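Local coordinates for uncharacterized protein (Bacillus thuringiensis serovar kurstaki, PDB 4XE7) that probably assembles into actin-like filaments of the bacterial cytoskeleton that, as in other ParM proteins, would drive plasmid segregation, at residues D69-D83 with K123-V136. Residues are numbered along the deposited sequence; the frame is centred on the assembly and turned at random.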
loop_
_atom_site.group_PDB
_atom_site.type_symbol
_atom_site.label_atom_id
_atom_site.label_comp_id
_atom_site.label_asym_id
_atom_site.label_seq_id
_atom_site.Cartn_x
_atom_site.Cartn_y
_atom_site.Cartn_z
ATOM N N ASP A 69 -4.892 15.522 1.759
ATOM C CA ASP A 69 -4.277 16.045 2.970
ATOM C C ASP A 69 -2.826 15.604 3.160
ATOM O O ASP A 69 -2.166 16.071 4.086
ATOM C CB ASP A 69 -5.109 15.679 4.202
ATOM C CG ASP A 69 -5.293 14.174 4.381
ATOM O OD1 ASP A 69 -4.872 13.384 3.509
ATOM O OD2 ASP A 69 -5.892 13.791 5.404
ATOM N N ILE A 70 -2.314 14.732 2.294
ATOM C CA ILE A 70 -0.905 14.361 2.401
ATOM C C ILE A 70 -0.071 14.908 1.246
ATOM O O ILE A 70 1.137 14.662 1.181
ATOM C CB ILE A 70 -0.713 12.851 2.466
ATOM C CG1 ILE A 70 -1.220 12.198 1.182
ATOM C CG2 ILE A 70 -1.411 12.288 3.702
ATOM C CD1 ILE A 70 -0.795 10.776 1.017
ATOM N N GLU A 71 -0.714 15.663 0.357
ATOM C CA GLU A 71 -0.029 16.318 -0.762
ATOM C C GLU A 71 0.931 17.401 -0.270
ATOM O O GLU A 71 1.970 17.670 -0.879
ATOM C CB GLU A 71 -1.049 16.931 -1.737
ATOM C CG GLU A 71 -1.953 15.902 -2.413
ATOM C CD GLU A 71 -3.007 16.526 -3.326
ATOM O OE1 GLU A 71 -2.991 17.764 -3.519
ATOM O OE2 GLU A 71 -3.856 15.769 -3.849
ATOM N N LEU A 72 0.583 18.017 0.848
ATOM C CA LEU A 72 1.409 19.082 1.383
ATOM C C LEU A 72 1.668 18.861 2.864
ATOM O O LEU A 72 0.885 19.291 3.711
ATOM C CB LEU A 72 0.741 20.435 1.140
ATOM C CG LEU A 72 1.638 21.660 0.998
ATOM C CD1 LEU A 72 0.782 22.863 0.600
ATOM C CD2 LEU A 72 2.403 21.953 2.277
ATOM N N LEU A 73 2.775 18.195 3.174
ATOM C CA LEU A 73 3.128 17.936 4.561
ATOM C C LEU A 73 4.360 18.728 4.956
ATOM O O LEU A 73 5.479 18.434 4.524
ATOM C CB LEU A 73 3.358 16.435 4.804
ATOM C CG LEU A 73 2.115 15.576 4.588
ATOM C CD1 LEU A 73 2.473 14.112 4.580
ATOM C CD2 LEU A 73 1.045 15.873 5.648
ATOM N N HIS A 74 4.132 19.738 5.785
ATOM C CA HIS A 74 5.188 20.606 6.277
ATOM C C HIS A 74 5.006 20.667 7.778
ATOM O O HIS A 74 4.124 21.365 8.267
ATOM C CB HIS A 74 5.106 21.989 5.627
ATOM C CG HIS A 74 6.078 22.984 6.180
ATOM N ND1 HIS A 74 5.945 24.343 5.974
ATOM C CD2 HIS A 74 7.194 22.825 6.930
ATOM C CE1 HIS A 74 6.938 24.975 6.573
ATOM N NE2 HIS A 74 7.708 24.080 7.163
ATOM N N VAL A 75 5.808 19.899 8.508
ATOM C CA VAL A 75 5.522 19.681 9.924
ATOM C C VAL A 75 6.687 19.966 10.848
ATOM O O VAL A 75 7.854 19.930 10.445
ATOM C CB VAL A 75 5.051 18.232 10.166
ATOM C CG1 VAL A 75 3.770 17.975 9.396
ATOM C CG2 VAL A 75 6.136 17.240 9.738
ATOM N N ARG A 76 6.351 20.275 12.096
ATOM C CA ARG A 76 7.321 20.303 13.173
ATOM C C ARG A 76 7.058 19.121 14.102
ATOM O O ARG A 76 5.965 18.995 14.660
ATOM C CB ARG A 76 7.240 21.620 13.946
ATOM C CG ARG A 76 8.141 21.671 15.141
ATOM C CD ARG A 76 9.586 21.837 14.714
ATOM N NE ARG A 76 10.483 21.820 15.864
ATOM C CZ ARG A 76 10.737 22.877 16.629
ATOM N NH1 ARG A 76 10.168 24.044 16.371
ATOM N NH2 ARG A 76 11.561 22.764 17.652
ATOM N N ILE A 77 8.050 18.255 14.262
ATOM C CA ILE A 77 7.890 17.068 15.100
ATOM C C ILE A 77 8.825 17.095 16.304
ATOM O O ILE A 77 10.054 17.058 16.163
ATOM C CB ILE A 77 8.130 15.787 14.304
ATOM C CG1 ILE A 77 7.082 15.684 13.196
ATOM C CG2 ILE A 77 8.098 14.554 15.230
ATOM C CD1 ILE A 77 7.264 14.498 12.258
ATOM N N ILE A 78 8.218 17.165 17.484
ATOM C CA ILE A 78 8.924 17.102 18.765
ATOM C C ILE A 78 8.841 15.710 19.385
ATOM O O ILE A 78 7.778 15.296 19.842
ATOM C CB ILE A 78 8.341 18.113 19.769
ATOM C CG1 ILE A 78 8.133 19.470 19.093
ATOM C CG2 ILE A 78 9.231 18.224 21.006
ATOM C CD1 ILE A 78 9.406 20.099 18.625
ATOM N N SER A 79 9.963 15.002 19.413
ATOM C CA SER A 79 9.997 13.626 19.882
ATOM C C SER A 79 11.394 13.248 20.369
ATOM O O SER A 79 12.387 13.614 19.744
ATOM C CB SER A 79 9.553 12.675 18.752
ATOM O OG SER A 79 9.810 11.311 19.064
ATOM N N ASN A 80 11.471 12.500 21.469
ATOM C CA ASN A 80 12.763 11.977 21.932
ATOM C C ASN A 80 13.256 10.784 21.106
ATOM O O ASN A 80 14.394 10.344 21.268
ATOM C CB ASN A 80 12.692 11.598 23.413
ATOM C CG ASN A 80 12.449 12.800 24.301
ATOM O OD1 ASN A 80 12.888 13.917 23.999
ATOM N ND2 ASN A 80 11.745 12.582 25.401
ATOM N N SER A 81 12.413 10.293 20.198
ATOM C CA SER A 81 12.842 9.312 19.206
ATOM C C SER A 81 13.753 9.943 18.148
ATOM O O SER A 81 14.530 9.246 17.506
ATOM C CB SER A 81 11.621 8.679 18.519
ATOM O OG SER A 81 10.666 8.307 19.491
ATOM N N LEU A 82 13.607 11.249 17.933
ATOM C CA LEU A 82 14.485 11.996 17.024
ATOM C C LEU A 82 15.665 12.606 17.777
ATOM O O LEU A 82 15.546 12.943 18.953
ATOM C CB LEU A 82 13.720 13.110 16.312
ATOM C CG LEU A 82 12.556 12.725 15.414
ATOM C CD1 LEU A 82 11.866 13.988 14.896
ATOM C CD2 LEU A 82 13.045 11.862 14.277
ATOM N N ASP A 83 16.795 12.772 17.103
ATOM C CA ASP A 83 17.954 13.397 17.754
ATOM C C ASP A 83 17.672 14.902 17.922
ATOM O O ASP A 83 16.686 15.406 17.368
ATOM C CB ASP A 83 19.241 13.115 16.955
ATOM C CG ASP A 83 19.504 14.120 15.816
ATOM O OD1 ASP A 83 18.563 14.707 15.248
ATOM O OD2 ASP A 83 20.691 14.305 15.468
ATOM N N LYS A 123 17.347 6.564 11.194
ATOM C CA LYS A 123 16.067 6.498 11.899
ATOM C C LYS A 123 15.146 7.671 11.578
ATOM O O LYS A 123 13.940 7.470 11.459
ATOM C CB LYS A 123 16.279 6.403 13.411
ATOM C CG LYS A 123 16.926 7.635 14.027
ATOM C CD LYS A 123 17.121 7.477 15.524
ATOM C CE LYS A 123 17.661 8.764 16.140
ATOM N NZ LYS A 123 17.627 8.720 17.623
ATOM N N LYS A 124 15.690 8.884 11.423
ATOM C CA LYS A 124 14.819 10.017 11.167
ATOM C C LYS A 124 14.102 9.879 9.813
ATOM O O LYS A 124 12.962 10.326 9.681
ATOM C CB LYS A 124 15.584 11.341 11.257
ATOM C CG LYS A 124 16.303 11.806 10.005
ATOM C CD LYS A 124 17.003 13.153 10.280
ATOM C CE LYS A 124 17.794 13.627 9.072
ATOM N NZ LYS A 124 18.857 12.666 8.663
ATOM N N LEU A 125 14.732 9.233 8.830
ATOM C CA LEU A 125 14.072 8.981 7.540
ATOM C C LEU A 125 12.739 8.245 7.702
ATOM O O LEU A 125 11.804 8.457 6.928
ATOM C CB LEU A 125 14.958 8.147 6.607
ATOM C CG LEU A 125 16.337 8.657 6.201
ATOM C CD1 LEU A 125 17.066 7.606 5.353
ATOM C CD2 LEU A 125 16.212 9.982 5.449
ATOM N N HIS A 126 12.673 7.359 8.691
ATOM C CA HIS A 126 11.521 6.482 8.847
ATOM C C HIS A 126 10.602 6.931 9.969
ATOM O O HIS A 126 9.398 6.731 9.884
ATOM C CB HIS A 126 11.999 5.036 9.059
ATOM C CG HIS A 126 12.771 4.505 7.890
ATOM N ND1 HIS A 126 12.156 4.056 6.739
ATOM C CD2 HIS A 126 14.100 4.420 7.662
ATOM C CE1 HIS A 126 13.078 3.692 5.866
ATOM N NE2 HIS A 126 14.265 3.907 6.396
ATOM N N LEU A 127 11.154 7.560 11.008
ATOM C CA LEU A 127 10.310 8.050 12.100
ATOM C C LEU A 127 9.445 9.239 11.690
ATOM O O LEU A 127 8.255 9.318 12.048
ATOM C CB LEU A 127 11.154 8.441 13.309
ATOM C CG LEU A 127 11.812 7.270 14.039
ATOM C CD1 LEU A 127 12.782 7.787 15.095
ATOM C CD2 LEU A 127 10.763 6.355 14.655
ATOM N N ILE A 128 10.025 10.163 10.934
ATOM C CA ILE A 128 9.286 11.364 10.559
ATOM C C ILE A 128 8.032 11.015 9.725
ATOM O O ILE A 128 6.943 11.479 10.048
ATOM C CB ILE A 128 10.198 12.373 9.847
ATOM C CG1 ILE A 128 11.136 13.018 10.889
ATOM C CG2 ILE A 128 9.362 13.431 9.132
ATOM C CD1 ILE A 128 12.242 13.914 10.336
ATOM N N PRO A 129 8.159 10.163 8.691
ATOM C CA PRO A 129 6.924 9.778 8.000
ATOM C C PRO A 129 5.975 8.945 8.858
ATOM O O PRO A 129 4.760 9.081 8.705
ATOM C CB PRO A 129 7.428 8.963 6.807
ATOM C CG PRO A 129 8.816 9.520 6.566
ATOM C CD PRO A 129 9.350 9.726 7.946
ATOM N N LEU A 130 6.501 8.119 9.750
ATOM C CA LEU A 130 5.634 7.336 10.634
ATOM C C LEU A 130 4.809 8.252 11.540
ATOM O O LEU A 130 3.586 8.132 11.598
ATOM C CB LEU A 130 6.465 6.352 11.473
ATOM C CG LEU A 130 5.810 5.767 12.727
ATOM C CD1 LEU A 130 4.793 4.661 12.363
ATOM C CD2 LEU A 130 6.835 5.232 13.697
ATOM N N PHE A 131 5.470 9.169 12.244
ATOM C CA PHE A 131 4.758 10.074 13.152
ATOM C C PHE A 131 3.798 10.962 12.386
ATOM O O PHE A 131 2.701 11.262 12.857
ATOM C CB PHE A 131 5.733 10.943 13.952
ATOM C CG PHE A 131 6.496 10.183 14.994
ATOM C CD1 PHE A 131 5.912 9.122 15.660
ATOM C CD2 PHE A 131 7.800 10.526 15.308
ATOM C CE1 PHE A 131 6.620 8.416 16.633
ATOM C CE2 PHE A 131 8.511 9.826 16.273
ATOM C CZ PHE A 131 7.925 8.775 16.936
ATOM N N THR A 132 4.216 11.374 11.199
ATOM C CA THR A 132 3.368 12.200 10.353
ATOM C C THR A 132 2.117 11.433 9.947
ATOM O O THR A 132 1.015 12.002 9.931
ATOM C CB THR A 132 4.126 12.683 9.097
ATOM O OG1 THR A 132 5.224 13.504 9.508
ATOM C CG2 THR A 132 3.215 13.488 8.186
ATOM N N SER A 133 2.268 10.143 9.641
ATOM C CA SER A 133 1.111 9.344 9.240
ATOM C C SER A 133 0.115 9.237 10.405
ATOM O O SER A 133 -1.105 9.370 10.208
ATOM C CB SER A 133 1.534 7.948 8.753
ATOM O OG SER A 133 1.858 7.081 9.835
ATOM N N MET A 134 0.638 9.027 11.614
ATOM C CA MET A 134 -0.184 9.029 12.828
ATOM C C MET A 134 -0.941 10.345 13.002
ATOM O O MET A 134 -2.108 10.356 13.388
ATOM C CB MET A 134 0.674 8.805 14.080
ATOM C CG MET A 134 1.255 7.426 14.251
ATOM S SD MET A 134 2.320 7.352 15.716
ATOM C CE MET A 134 2.758 5.603 15.639
ATOM N N ALA A 135 -0.247 11.458 12.760
ATOM C CA ALA A 135 -0.835 12.791 12.937
ATOM C C ALA A 135 -1.933 13.070 11.935
ATOM O O ALA A 135 -2.941 13.693 12.275
ATOM C CB ALA A 135 0.245 13.888 12.832
ATOM N N VAL A 136 -1.729 12.640 10.698
ATOM C CA VAL A 136 -2.753 12.834 9.670
ATOM C C VAL A 136 -4.026 12.041 9.995
ATOM O O VAL A 136 -5.136 12.567 9.882
ATOM C CB VAL A 136 -2.241 12.442 8.261
ATOM C CG1 VAL A 136 -3.372 12.575 7.213
ATOM C CG2 VAL A 136 -1.058 13.327 7.867
HETATM O O HOH W 1 16.721 10.179 20.043
#
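Ile77 projects from strand 73-79 between Ile128, Phe131 and Thr132 of helix 123-136: its CD1 lies 3.9 Å from Ile128 CG2, while its other branch, CG2, approaches Phe131 CD2 obliquely. Toward Val136, Leu73 CD1 sits 3.7 Å from Thr132 CG2, and Leu73 CD2 meets Val136 CG2. Beyond the strand, Leu82 puts CD2 against the CB atoms of Lys124 and Leu127.

Three hydroxyls interrupt this apolar row. Thr132 OG1, which faces Val75 CG2 and Ile77 CD1, donates to Ile128 O at 2.7 Å. With chi1 -63° the hydroxyl lies beside the threonine's own N, which also donates to Ile128 O, and the two grip this oxygen from opposite faces of its plane; CG2 is thereby left to Leu73. Ser81 OG lies at the edge of the Phe131 ring, near its plane, and is hydrogen-bonded to Met170 O; Ser79 OG, 3.4 Å from Phe131 CE2, is hydrogen-bonded to His175 ND1, and the His175 ring also meets that of Phe131.

The type I turn from Ser79 to Leu82 is braced by an ST turn, Ser81 N donating to Ser79 OG at 3.0 Å. It presents Ser81 O to Lys123 NZ, 3.1 Å away and 44° above the carbonyl plane. The lysine chain, extended beyond CG, carries NZ to this oxygen, and a water accepting from NZ donates to Asn80 O.

The axes of strand 73-79 and helix 123-136 cross at 105°, 9.9 Å apart. Helix side chains also touch strands 33-45, 90-93 and 173-179, placing it across one face of the actin-like fold's mixed sheet. Chemically, the interface is mainly apolar from Leu73 to Leu82, its buried hydroxyls satisfied locally or by neighbouring residues, while the one direct hydrogen bond between the segments ties the turn to Lys123, in the helix segment's N-terminal part.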